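Local coordinates for protein glycine oxidase (PDB 7CYX) that probably oxidises glycine with molecular oxygen to glyoxylate, hydrogen peroxide and ammonium, using a bound FAD, in the route to thiamine diphosphate, at residues V7-G12 with K203-G208; R67-I72 with L340-G345; V86-E91 with G151-P156; K229-A234 with T303-R308. One frame throughout, in Å; residues are numbered along the deposited sequence.

Interactions 1 and 4 are buried strand pairs that both touch FAD, with centres about 25 Å apart: the parallel pair of interaction 1 reaches the adenosine end, the antiparallel pair of interaction 4 the methyl-bearing edge of the flavin. Interaction 2, also buried, has one serine hydroxyl bonded to a helix-start amide, amid apolar packing. Interaction 3 is only partly buried, and two of its residues come within reach of the second subunit; its cross-contact hydrogen bonds are all main-chain, with apolar packing between them. Interactions 2 and 3 touch, Arg70 NH1 lying 2.8 Å from Tyr90 OH, a probable hydrogen bond. In chain order, interactions 3 and 4 both nest inside the loop that interaction 2 closes.

Interaction 1: V7-G12 with K203-G208; sequences VAIIGG and KVVIAG. With FAD (flavin-adenine dinucleotide), chain C.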
# COMPACT_ATOMS: atom_id res chain seq x y z
N VAL A 7 9.60 27.33 -6.56
CA VAL A 7 9.68 26.59 -7.81
C VAL A 7 8.34 25.90 -8.10
O VAL A 7 7.77 25.22 -7.25
CB VAL A 7 10.89 25.64 -7.85
CG1 VAL A 7 11.69 25.63 -6.54
CG2 VAL A 7 10.54 24.23 -8.28
N ALA A 8 7.84 26.15 -9.32
CA ALA A 8 6.86 25.28 -10.00
C ALA A 8 7.61 24.14 -10.68
O ALA A 8 8.64 24.36 -11.33
CB ALA A 8 6.05 26.06 -10.99
N ILE A 9 7.08 22.92 -10.52
CA ILE A 9 7.63 21.71 -11.10
C ILE A 9 6.61 21.20 -12.12
O ILE A 9 5.44 20.99 -11.80
CB ILE A 9 7.95 20.69 -9.99
CG1 ILE A 9 8.99 21.26 -9.03
CG2 ILE A 9 8.37 19.34 -10.56
CD1 ILE A 9 9.10 20.52 -7.70
N ILE A 10 7.06 21.06 -13.37
CA ILE A 10 6.23 20.60 -14.44
C ILE A 10 6.33 19.08 -14.47
O ILE A 10 7.37 18.51 -14.91
CB ILE A 10 6.65 21.23 -15.78
CG1 ILE A 10 6.70 22.75 -15.67
CG2 ILE A 10 5.71 20.79 -16.89
CD1 ILE A 10 6.83 23.45 -17.00
N GLY A 11 5.27 18.43 -13.99
CA GLY A 11 5.14 17.00 -14.04
C GLY A 11 5.18 16.37 -12.66
O GLY A 11 6.07 16.70 -11.86
N GLY A 12 4.24 15.45 -12.44
CA GLY A 12 3.97 14.79 -11.17
C GLY A 12 4.29 13.31 -11.17
O GLY A 12 3.74 12.53 -10.37
N LYS A 203 11.32 30.02 -10.23
CA LYS A 203 12.09 28.94 -10.81
C LYS A 203 11.11 27.91 -11.36
O LYS A 203 9.99 27.78 -10.86
CB LYS A 203 13.03 28.30 -9.79
CG LYS A 203 14.09 29.21 -9.18
CD LYS A 203 15.07 28.44 -8.31
CE LYS A 203 15.86 29.29 -7.34
NZ LYS A 203 16.29 30.57 -7.94
N VAL A 204 11.54 27.21 -12.41
CA VAL A 204 10.79 26.16 -13.02
C VAL A 204 11.69 24.93 -13.11
O VAL A 204 12.88 25.10 -13.36
CB VAL A 204 10.29 26.57 -14.42
CG1 VAL A 204 10.05 25.36 -15.31
CG2 VAL A 204 9.03 27.40 -14.32
N VAL A 205 11.10 23.75 -12.94
CA VAL A 205 11.74 22.49 -13.28
C VAL A 205 10.85 21.70 -14.25
O VAL A 205 9.68 21.40 -13.96
CB VAL A 205 12.06 21.65 -12.04
CG1 VAL A 205 12.90 20.45 -12.43
CG2 VAL A 205 12.74 22.48 -10.96
N ILE A 206 11.45 21.33 -15.39
CA ILE A 206 10.85 20.51 -16.41
C ILE A 206 11.07 19.04 -16.05
O ILE A 206 12.18 18.54 -16.23
CB ILE A 206 11.45 20.84 -17.80
CG1 ILE A 206 11.24 22.30 -18.19
CG2 ILE A 206 10.88 19.92 -18.87
CD1 ILE A 206 11.99 22.69 -19.45
N ALA A 207 10.01 18.38 -15.57
CA ALA A 207 10.00 16.98 -15.22
C ALA A 207 8.86 16.25 -15.94
O ALA A 207 8.06 15.56 -15.30
CB ALA A 207 9.85 16.86 -13.72
N GLY A 208 8.77 16.42 -17.27
CA GLY A 208 7.61 16.01 -18.07
C GLY A 208 7.77 14.65 -18.74
O GLY A 208 7.06 14.35 -19.70
PA FAD C . 6.57 10.19 -15.82
O1A FAD C . 6.27 9.28 -14.70
O2A FAD C . 5.99 9.84 -17.16
O5B FAD C . 6.18 11.63 -15.34
C5B FAD C . 6.00 12.65 -16.27
C4B FAD C . 4.76 13.36 -15.82
O4B FAD C . 4.76 14.65 -16.39
C3B FAD C . 3.49 12.68 -16.30
O3B FAD C . 2.70 12.38 -15.13
C2B FAD C . 2.79 13.68 -17.20
O2B FAD C . 1.39 13.76 -16.91
C1B FAD C . 3.42 14.98 -16.78
N9A FAD C . 3.47 16.02 -17.80
C8A FAD C . 4.06 15.91 -19.01
N7A FAD C . 3.94 17.07 -19.69
C5A FAD C . 3.32 17.94 -18.88
C6A FAD C . 2.90 19.34 -19.00
N6A FAD C . 3.17 19.98 -20.17
N1A FAD C . 2.23 19.90 -17.97
C2A FAD C . 1.97 19.20 -16.86
N3A FAD C . 2.32 17.91 -16.68
C4A FAD C . 3.00 17.25 -17.64
N1 FAD C . 12.78 2.26 -13.84
C2 FAD C . 13.57 1.66 -12.88
O2 FAD C . 14.34 2.43 -12.27
N3 FAD C . 13.50 0.34 -12.60
C4 FAD C . 12.61 -0.45 -13.24
O4 FAD C . 12.48 -1.68 -12.99
C4X FAD C . 11.76 0.14 -14.30
N5 FAD C . 10.90 -0.60 -15.01
C5X FAD C . 10.12 -0.03 -15.95
C6 FAD C . 9.21 -0.82 -16.64
C7 FAD C . 8.41 -0.26 -17.62
C7M FAD C . 7.42 -1.12 -18.39
C8 FAD C . 8.49 1.17 -17.91
C8M FAD C . 7.61 1.81 -18.97
C9 FAD C . 9.38 1.94 -17.23
C9A FAD C . 10.20 1.41 -16.26
N10 FAD C . 11.09 2.22 -15.54
C10 FAD C . 11.90 1.58 -14.57
C1' FAD C . 11.32 3.64 -15.84
C2' FAD C . 10.58 4.68 -15.06
O2' FAD C . 9.18 4.42 -15.21
C3' FAD C . 10.94 6.03 -15.65
O3' FAD C . 12.35 6.13 -16.00
C4' FAD C . 10.41 7.10 -14.68
O4' FAD C . 9.05 6.81 -14.33
C5' FAD C . 10.39 8.47 -15.29
O5' FAD C . 9.67 9.31 -14.40
P FAD C . 9.24 10.76 -14.88
O1P FAD C . 10.34 11.43 -15.62
O2P FAD C . 8.58 11.43 -13.70
O3P FAD C . 8.18 10.32 -16.03
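Ile10 and Val205 meet in the parallel sheet of a Rossmann-type FAD-binding domain, where strand 5-10 runs beside strand 203-206 with an angle of 17° between the two segments. Ile10 N donates to Val205 O at 2.7 Å, a nearly straight bond, while Val205 N donates to Ala8 O and Ala8 N to Lys203 O in the alternating pattern of parallel strands.

The side chain of Ile10 joins this pairing to the cofactor. Its CB lies 3.5 Å from Val205 O, and there the chain divides. CG1 lies anti to the carbonyl carbon (chi1 -53°) and stays near Val205 O; beyond it CD1 reaches back along the neighbouring strand to Val204 CG1 at 4.1 Å. CG2 takes the other course, toward the adenine, and stops 3.8 Å from FAD N1A. Leu215 of helix 213-216 also touches Ile10. On the sheet face that carries Val7 and Ile9, Val7 CG2 meets Val205 CG2 at 3.9 Å, and Ile9 packs on Val19 and Ala20 of helix 14-25.

Gly11 opens the glycine-rich turn and has phi 113°, a backbone shape that favours glycine. Gly12 N is hydrogen-bonded to Glu34, whose other carboxylate oxygen binds FAD. Gly11 CA itself comes within 3.3 Å of the ribose oxygen FAD O4B.

Interaction 2: R67-I72 with L340-G345; sequences RESRAI and LSPISG
Ser69, near the C-terminal end of helix 61-70, meets Ile343 in the first turn of helix 341-352, which follows, one residue on, the FAD-binding residues Gly337, Ile338 and Leu339. The contact is thus a helix-to-helix junction at the start of that second helix, with a single polar bond at its middle. Ile343 N donates to Ser69 OG at 2.9 Å with an angle of 160° at the hydrogen. The hydroxyl stands anti to the backbone N of Ser69 (chi1 -153°), which carries it across the gap; there it is also hydrogen-bonded to Leu339 O, just ahead of the helix.

Apolar groups surround this bond. The CG2 branch of Ile343 lies against Ser69 CB, and Pro342 CD comes to 3.4 Å from Ser69 OG. Three residues past the serine, Ile72 CG2 meets Pro342 CB at 3.8 Å, the two side chains sliding past each other in opposite directions. Pro342 is further packed by Phe73 and Leu76 of helix 73-84. Nearer the solvent, the extended chain of Glu68 crosses Ile343 at about a right angle, so that its OE2 rests 3.7 Å from Ile343 CD1, a packing contact alone.

At the start of helix 341-352, Leu340 O accepts from both Ser344 N and Ser344 OG, the hydroxyl at 2.7 Å and 46° above the carbonyl plane. An amide in a helix's first turn has no earlier helical carbonyl to bond; here Ser69 OG supplies the acceptor for Ile343 N, while its bond to Leu339 O ties the same hydroxyl to a residue that binds the cofactor.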
# COMPACT_ATOMS: atom_id res chain seq x y z
N ARG A 67 24.68 4.11 -7.88
CA ARG A 67 25.23 3.58 -6.62
C ARG A 67 24.88 4.51 -5.45
O ARG A 67 24.50 4.04 -4.39
CB ARG A 67 26.75 3.39 -6.75
CG ARG A 67 27.42 2.76 -5.53
CD ARG A 67 28.89 2.44 -5.77
NE ARG A 67 29.11 1.08 -6.29
CZ ARG A 67 30.15 0.71 -7.04
NH1 ARG A 67 30.34 -0.57 -7.31
NH2 ARG A 67 30.98 1.62 -7.52
N GLU A 68 25.01 5.82 -5.67
CA GLU A 68 24.76 6.85 -4.65
C GLU A 68 23.26 6.91 -4.33
O GLU A 68 22.89 7.04 -3.16
CB GLU A 68 25.33 8.18 -5.14
CG GLU A 68 25.36 9.27 -4.09
CD GLU A 68 25.94 10.61 -4.55
OE1 GLU A 68 26.58 10.65 -5.63
OE2 GLU A 68 25.75 11.61 -3.83
N SER A 69 22.41 6.78 -5.37
CA SER A 69 20.95 6.78 -5.27
C SER A 69 20.46 5.53 -4.54
O SER A 69 19.60 5.62 -3.66
CB SER A 69 20.30 6.86 -6.63
OG SER A 69 19.01 7.47 -6.54
N ARG A 70 20.99 4.38 -4.94
CA ARG A 70 20.71 3.06 -4.36
C ARG A 70 20.79 3.10 -2.83
O ARG A 70 19.94 2.57 -2.14
CB ARG A 70 21.70 2.04 -4.92
CG ARG A 70 21.53 0.63 -4.39
CD ARG A 70 20.19 0.02 -4.79
NE ARG A 70 19.90 -1.21 -4.06
CZ ARG A 70 19.43 -1.26 -2.82
NH1 ARG A 70 19.11 -2.43 -2.29
NH2 ARG A 70 19.28 -0.15 -2.12
N ALA A 71 21.83 3.76 -2.32
CA ALA A 71 22.19 3.74 -0.92
C ALA A 71 21.24 4.62 -0.10
O ALA A 71 21.17 4.44 1.11
CB ALA A 71 23.63 4.20 -0.76
N ILE A 72 20.53 5.56 -0.75
CA ILE A 72 19.60 6.49 -0.06
C ILE A 72 18.29 5.76 0.26
O ILE A 72 17.54 6.20 1.13
CB ILE A 72 19.35 7.74 -0.93
CG1 ILE A 72 20.61 8.61 -1.01
CG2 ILE A 72 18.13 8.54 -0.47
CD1 ILE A 72 20.56 9.64 -2.12
N LEU A 340 17.00 6.16 -9.87
CA LEU A 340 17.74 7.41 -9.77
C LEU A 340 16.87 8.54 -9.21
O LEU A 340 17.35 9.66 -9.09
CB LEU A 340 18.26 7.81 -11.15
CG LEU A 340 19.24 6.86 -11.84
CD1 LEU A 340 19.44 7.29 -13.29
CD2 LEU A 340 20.59 6.82 -11.13
N SER A 341 15.61 8.27 -8.84
CA SER A 341 14.75 9.35 -8.44
C SER A 341 15.34 10.05 -7.21
O SER A 341 15.46 11.28 -7.24
CB SER A 341 13.30 8.95 -8.28
OG SER A 341 13.12 7.86 -7.40
N PRO A 342 15.75 9.33 -6.13
CA PRO A 342 16.32 9.97 -4.95
C PRO A 342 17.56 10.84 -5.25
O PRO A 342 17.55 12.02 -4.90
CB PRO A 342 16.69 8.80 -4.02
CG PRO A 342 15.74 7.72 -4.45
CD PRO A 342 15.65 7.87 -5.95
N ILE A 343 18.57 10.29 -5.95
CA ILE A 343 19.77 11.11 -6.28
C ILE A 343 19.37 12.32 -7.14
O ILE A 343 19.98 13.39 -7.00
CB ILE A 343 20.89 10.28 -6.93
CG1 ILE A 343 22.19 11.09 -7.00
CG2 ILE A 343 20.49 9.76 -8.30
CD1 ILE A 343 22.57 11.78 -5.71
N SER A 344 18.34 12.17 -7.98
CA SER A 344 17.94 13.25 -8.90
C SER A 344 17.31 14.42 -8.12
O SER A 344 17.59 15.59 -8.40
CB SER A 344 16.99 12.75 -9.96
OG SER A 344 17.64 11.78 -10.78
N GLY A 345 16.43 14.10 -7.18
CA GLY A 345 15.77 15.10 -6.36
C GLY A 345 16.75 15.83 -5.47
O GLY A 345 16.72 17.08 -5.37

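Interaction 3: V86-E91 with G151-P156; sequences VDIGYE and GHVIAP
Ile88 and Ile154, Glu91 and His152 are joined by main-chain hydrogen bonds at the two ends of this contact, where the loop between helix 73-84 and strand 95-99 runs roughly antiparallel to residues 151-154. Ile154 N donates to Ile88 O at 2.8 Å, nearly straight (171° at the hydrogen). At the other end Glu91 and His152 form an isolated antiparallel hydrogen-bonded pair: Glu91 N to His152 O and His152 N to Glu91 O, both 2.9 Å. Residues 151-152 in turn pair with strand 49-50, which contains FAD-binding Leu49.

Apolar contacts lie between these ends. Val153 CG1 is the shared atom: it meets the Tyr90 ring at its edge, in plane, 3.7 Å from CD1, and touches Ile88 CD1 at 3.9 Å. Ile88 and Val153 lie side by side, pointing the same way. Ile154 CD1 packs 3.6 Å from the bare CA of Gly89, whose positive phi of 69° suits glycine.

Polar side chains make no hydrogen bond across the contact. Asp87 OD2 accepts from Gly89 N, an Asx turn that shapes the loop. The Glu91 carboxylate stands 85° to the His152 ring, with OE2 3.7 Å from NE2, beyond bonding distance; Tyr90 OH is hydrogen-bonded to Arg70 and Glu92. Because backbone amides and carbonyls make every cross-contact hydrogen bond, the grip depends on loop shape, while His152 ND1 and Val153 O are both bonded to Lys256 NZ, which ties the ring and the adjoining residue's carbonyl to one lysine.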
# COMPACT_ATOMS: atom_id res chain seq x y z
N VAL A 86 2.51 6.16 3.81
CA VAL A 86 2.71 5.32 2.64
C VAL A 86 4.02 4.57 2.80
O VAL A 86 5.04 5.20 2.98
CB VAL A 86 2.72 6.13 1.34
CG1 VAL A 86 3.13 5.27 0.16
CG2 VAL A 86 1.37 6.79 1.07
N ASP A 87 3.95 3.23 2.76
CA ASP A 87 5.08 2.33 2.61
C ASP A 87 5.34 2.10 1.11
O ASP A 87 4.40 1.76 0.39
CB ASP A 87 4.81 0.98 3.27
CG ASP A 87 5.99 0.03 3.24
OD1 ASP A 87 6.84 0.15 4.14
OD2 ASP A 87 6.04 -0.84 2.34
N ILE A 88 6.58 2.31 0.69
CA ILE A 88 7.00 2.26 -0.74
C ILE A 88 7.37 0.85 -1.18
O ILE A 88 7.81 0.69 -2.30
CB ILE A 88 8.15 3.25 -1.00
CG1 ILE A 88 9.43 2.81 -0.30
CG2 ILE A 88 7.75 4.65 -0.60
CD1 ILE A 88 10.64 3.56 -0.74
N GLY A 89 7.20 -0.14 -0.31
CA GLY A 89 7.54 -1.52 -0.69
C GLY A 89 9.03 -1.73 -0.85
O GLY A 89 9.40 -2.61 -1.61
N TYR A 90 9.87 -0.97 -0.16
CA TYR A 90 11.32 -1.20 -0.32
C TYR A 90 11.64 -2.62 0.14
O TYR A 90 11.28 -2.99 1.23
CB TYR A 90 12.17 -0.25 0.50
CG TYR A 90 13.64 -0.55 0.36
CD1 TYR A 90 14.24 -0.53 -0.88
CD2 TYR A 90 14.41 -0.91 1.44
CE1 TYR A 90 15.58 -0.82 -1.04
CE2 TYR A 90 15.75 -1.20 1.31
CZ TYR A 90 16.34 -1.16 0.06
OH TYR A 90 17.66 -1.45 -0.09
N GLU A 91 12.34 -3.35 -0.71
CA GLU A 91 12.69 -4.75 -0.40
C GLU A 91 14.11 -5.00 -0.90
O GLU A 91 14.43 -4.51 -1.96
CB GLU A 91 11.73 -5.67 -1.16
CG GLU A 91 11.61 -7.04 -0.55
CD GLU A 91 10.23 -7.65 -0.69
OE1 GLU A 91 9.36 -7.27 0.09
OE2 GLU A 91 10.06 -8.49 -1.56
N GLY A 151 17.57 -4.89 -4.87
CA GLY A 151 16.20 -4.95 -4.37
C GLY A 151 15.28 -4.14 -5.24
O GLY A 151 15.66 -3.79 -6.34
N HIS A 152 14.10 -3.83 -4.73
CA HIS A 152 13.16 -3.07 -5.56
C HIS A 152 12.15 -2.36 -4.67
O HIS A 152 12.13 -2.59 -3.47
CB HIS A 152 12.46 -4.02 -6.53
CG HIS A 152 11.86 -5.20 -5.86
ND1 HIS A 152 10.53 -5.47 -5.91
CD2 HIS A 152 12.41 -6.15 -5.09
CE1 HIS A 152 10.29 -6.56 -5.22
NE2 HIS A 152 11.42 -7.00 -4.71
N VAL A 153 11.34 -1.51 -5.29
CA VAL A 153 10.28 -0.76 -4.59
C VAL A 153 9.01 -0.82 -5.44
O VAL A 153 9.02 -1.43 -6.50
CB VAL A 153 10.71 0.70 -4.40
CG1 VAL A 153 11.74 0.83 -3.30
CG2 VAL A 153 11.22 1.31 -5.69
N ILE A 154 7.94 -0.25 -4.92
CA ILE A 154 6.68 -0.15 -5.69
C ILE A 154 6.65 1.27 -6.24
O ILE A 154 6.34 2.19 -5.49
CB ILE A 154 5.48 -0.50 -4.80
CG1 ILE A 154 5.55 -1.96 -4.37
CG2 ILE A 154 4.18 -0.19 -5.51
CD1 ILE A 154 4.92 -2.23 -3.06
N ALA A 155 7.02 1.41 -7.51
CA ALA A 155 7.16 2.70 -8.20
C ALA A 155 6.02 3.66 -7.89
O ALA A 155 6.30 4.76 -7.48
CB ALA A 155 7.31 2.47 -9.68
N PRO A 156 4.74 3.32 -8.13
CA PRO A 156 3.66 4.27 -7.86
C PRO A 156 3.58 4.67 -6.37
O PRO A 156 3.12 5.75 -6.08
CB PRO A 156 2.35 3.57 -8.27
CG PRO A 156 2.76 2.24 -8.90
CD PRO A 156 4.25 2.07 -8.72

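Interaction 4: K229-A234 with T303-R308; sequences KGEVVA and TWAGLR. With FAD (flavin-adenine dinucleotide), chain C.
Ala234 CB packs against the Trp304 indole, 3.7 Å from CZ3. Trp304 CG stands between its own backbone N and carbonyl carbon (chi1 65°), which turns the indole back across the neighbouring strand. Val232 CG2 also lies on the indole side, but its modelled closeness to the ring is doubtful. The indole nitrogen has its polar partner outside, Ala45 O. The other branch of Val232, CG1, faces the cofactor and comes to 3.6 Å from FAD C7M.

Strands 225-236 and 299-311 form this antiparallel pair at the edge of the large mixed sheet, the second being its outermost strand within the chain. Gly230 N donates to Gly306 O at 2.7 Å and Gly306 N to Gly230 O at 2.8 Å; Val232 and Trp304 exchange bonds likewise. Val232 O receives a second donor, Thr303 OG1 at 2.9 Å, from 41° above the carbonyl plane.

Gly306 lies beside the methyl-bearing edge of the flavin, its C atom 3.5 Å from FAD C8M. Arg308, extended from CG to NE, passes that methyl with CG 3.3 Å from FAD C8M and brings one guanidinium face over FAD C8. Its NH1 makes a weak bond to Lys229 O at the guanidinium edge, in plane, and a hydrogen bond to Val228 O, while NH2 is hydrogen-bonded to Thr266 O. On the face that carries Glu231 and Ala305, Lys229 CB packs against Leu307 CD2 at 3.9 Å.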
# COMPACT_ATOMS: atom_id res chain seq x y z
N LYS A 229 7.48 2.64 -25.50
CA LYS A 229 6.33 2.00 -24.92
C LYS A 229 6.78 0.64 -24.38
O LYS A 229 7.60 -0.00 -24.98
CB LYS A 229 5.20 1.88 -25.96
CG LYS A 229 4.20 0.75 -25.72
CD LYS A 229 3.13 0.70 -26.79
CE LYS A 229 1.99 -0.25 -26.46
NZ LYS A 229 0.96 -0.29 -27.53
N GLY A 230 6.27 0.26 -23.21
CA GLY A 230 6.52 -1.07 -22.65
C GLY A 230 5.25 -1.65 -22.08
O GLY A 230 4.54 -0.93 -21.37
N GLU A 231 4.96 -2.91 -22.44
CA GLU A 231 3.77 -3.61 -22.05
C GLU A 231 4.16 -4.62 -20.98
O GLU A 231 5.20 -5.26 -21.13
CB GLU A 231 3.14 -4.36 -23.22
CG GLU A 231 2.37 -3.48 -24.18
CD GLU A 231 2.45 -3.92 -25.63
OE1 GLU A 231 3.58 -4.05 -26.14
OE2 GLU A 231 1.36 -4.14 -26.23
N VAL A 232 3.34 -4.72 -19.92
CA VAL A 232 3.60 -5.63 -18.85
C VAL A 232 2.30 -6.31 -18.39
O VAL A 232 1.20 -5.81 -18.59
CB VAL A 232 4.39 -4.98 -17.70
CG1 VAL A 232 4.72 -3.52 -17.96
CG2 VAL A 232 3.74 -5.17 -16.34
N VAL A 233 2.48 -7.50 -17.80
CA VAL A 233 1.43 -8.39 -17.34
C VAL A 233 1.63 -8.63 -15.85
O VAL A 233 2.76 -8.63 -15.36
CB VAL A 233 1.48 -9.70 -18.14
CG1 VAL A 233 0.91 -10.87 -17.37
CG2 VAL A 233 0.82 -9.56 -19.50
N ALA A 234 0.53 -8.85 -15.12
CA ALA A 234 0.58 -9.14 -13.69
C ALA A 234 -0.32 -10.34 -13.38
O ALA A 234 -1.44 -10.42 -13.88
CB ALA A 234 0.14 -7.93 -12.89
N THR A 303 -2.97 -6.25 -17.19
CA THR A 303 -1.96 -5.96 -18.22
C THR A 303 -1.97 -4.44 -18.43
O THR A 303 -3.02 -3.86 -18.31
CB THR A 303 -2.21 -6.74 -19.51
OG1 THR A 303 -1.11 -6.37 -20.32
CG2 THR A 303 -3.51 -6.37 -20.19
N TRP A 304 -0.82 -3.84 -18.69
CA TRP A 304 -0.81 -2.38 -18.91
C TRP A 304 0.39 -2.00 -19.76
O TRP A 304 1.24 -2.83 -19.98
CB TRP A 304 -0.82 -1.62 -17.60
CG TRP A 304 0.40 -1.83 -16.78
CD1 TRP A 304 1.59 -1.18 -16.89
CD2 TRP A 304 0.56 -2.75 -15.70
NE1 TRP A 304 2.47 -1.64 -15.96
CE2 TRP A 304 1.86 -2.60 -15.21
CE3 TRP A 304 -0.28 -3.68 -15.09
CZ2 TRP A 304 2.35 -3.35 -14.15
CZ3 TRP A 304 0.20 -4.42 -14.04
CH2 TRP A 304 1.50 -4.26 -13.59
N ALA A 305 0.40 -0.75 -20.20
CA ALA A 305 1.47 -0.19 -21.04
C ALA A 305 1.95 1.12 -20.42
O ALA A 305 1.12 1.91 -20.02
CB ALA A 305 0.94 0.05 -22.42
N GLY A 306 3.26 1.30 -20.35
CA GLY A 306 3.93 2.49 -19.82
C GLY A 306 4.94 3.06 -20.81
O GLY A 306 5.44 2.34 -21.66
N LEU A 307 5.22 4.36 -20.68
CA LEU A 307 6.00 5.12 -21.68
C LEU A 307 7.32 5.59 -21.06
O LEU A 307 7.38 6.66 -20.44
CB LEU A 307 5.16 6.31 -22.17
CG LEU A 307 3.78 5.94 -22.71
CD1 LEU A 307 3.09 7.16 -23.30
CD2 LEU A 307 3.87 4.84 -23.75
N ARG A 308 8.37 4.77 -21.25
CA ARG A 308 9.70 5.11 -20.80
C ARG A 308 10.18 6.36 -21.51
O ARG A 308 10.24 6.41 -22.74
CB ARG A 308 10.72 4.02 -21.12
CG ARG A 308 10.35 2.62 -20.65
CD ARG A 308 11.34 1.64 -21.25
NE ARG A 308 11.04 0.26 -20.95
CZ ARG A 308 10.31 -0.52 -21.72
NH1 ARG A 308 9.57 0.03 -22.67
NH2 ARG A 308 10.37 -1.83 -21.56
PA FAD C . 6.57 10.19 -15.82
O1A FAD C . 6.27 9.28 -14.70
O2A FAD C . 5.99 9.84 -17.16
O5B FAD C . 6.18 11.63 -15.34
C5B FAD C . 6.00 12.65 -16.27
C4B FAD C . 4.76 13.36 -15.82
O4B FAD C . 4.76 14.65 -16.39
C3B FAD C . 3.49 12.68 -16.30
O3B FAD C . 2.70 12.38 -15.13
C2B FAD C . 2.79 13.68 -17.20
O2B FAD C . 1.39 13.76 -16.91
C1B FAD C . 3.42 14.98 -16.78
N9A FAD C . 3.47 16.02 -17.80
C8A FAD C . 4.06 15.91 -19.01
N7A FAD C . 3.94 17.07 -19.69
C5A FAD C . 3.32 17.94 -18.88
C6A FAD C . 2.90 19.34 -19.00
N6A FAD C . 3.17 19.98 -20.17
N1A FAD C . 2.23 19.90 -17.97
C2A FAD C . 1.97 19.20 -16.86
N3A FAD C . 2.32 17.91 -16.68
C4A FAD C . 3.00 17.25 -17.64
N1 FAD C . 12.78 2.26 -13.84
C2 FAD C . 13.57 1.66 -12.88
O2 FAD C . 14.34 2.43 -12.27
N3 FAD C . 13.50 0.34 -12.60
C4 FAD C . 12.61 -0.45 -13.24
O4 FAD C . 12.48 -1.68 -12.99
C4X FAD C . 11.76 0.14 -14.30
N5 FAD C . 10.90 -0.60 -15.01
C5X FAD C . 10.12 -0.03 -15.95
C6 FAD C . 9.21 -0.82 -16.64
C7 FAD C . 8.41 -0.26 -17.62
C7M FAD C . 7.42 -1.12 -18.39
C8 FAD C . 8.49 1.17 -17.91
C8M FAD C . 7.61 1.81 -18.97
C9 FAD C . 9.38 1.94 -17.23
C9A FAD C . 10.20 1.41 -16.26
N10 FAD C . 11.09 2.22 -15.54
C10 FAD C . 11.90 1.58 -14.57
C1' FAD C . 11.32 3.64 -15.84
C2' FAD C . 10.58 4.68 -15.06
O2' FAD C . 9.18 4.42 -15.21
C3' FAD C . 10.94 6.03 -15.65
O3' FAD C . 12.35 6.13 -16.00
C4' FAD C . 10.41 7.10 -14.68
O4' FAD C . 9.05 6.81 -14.33
C5' FAD C . 10.39 8.47 -15.29
O5' FAD C . 9.67 9.31 -14.40
P FAD C . 9.24 10.76 -14.88
O1P FAD C . 10.34 11.43 -15.62
O2P FAD C . 8.58 11.43 -13.70
O3P FAD C . 8.18 10.32 -16.03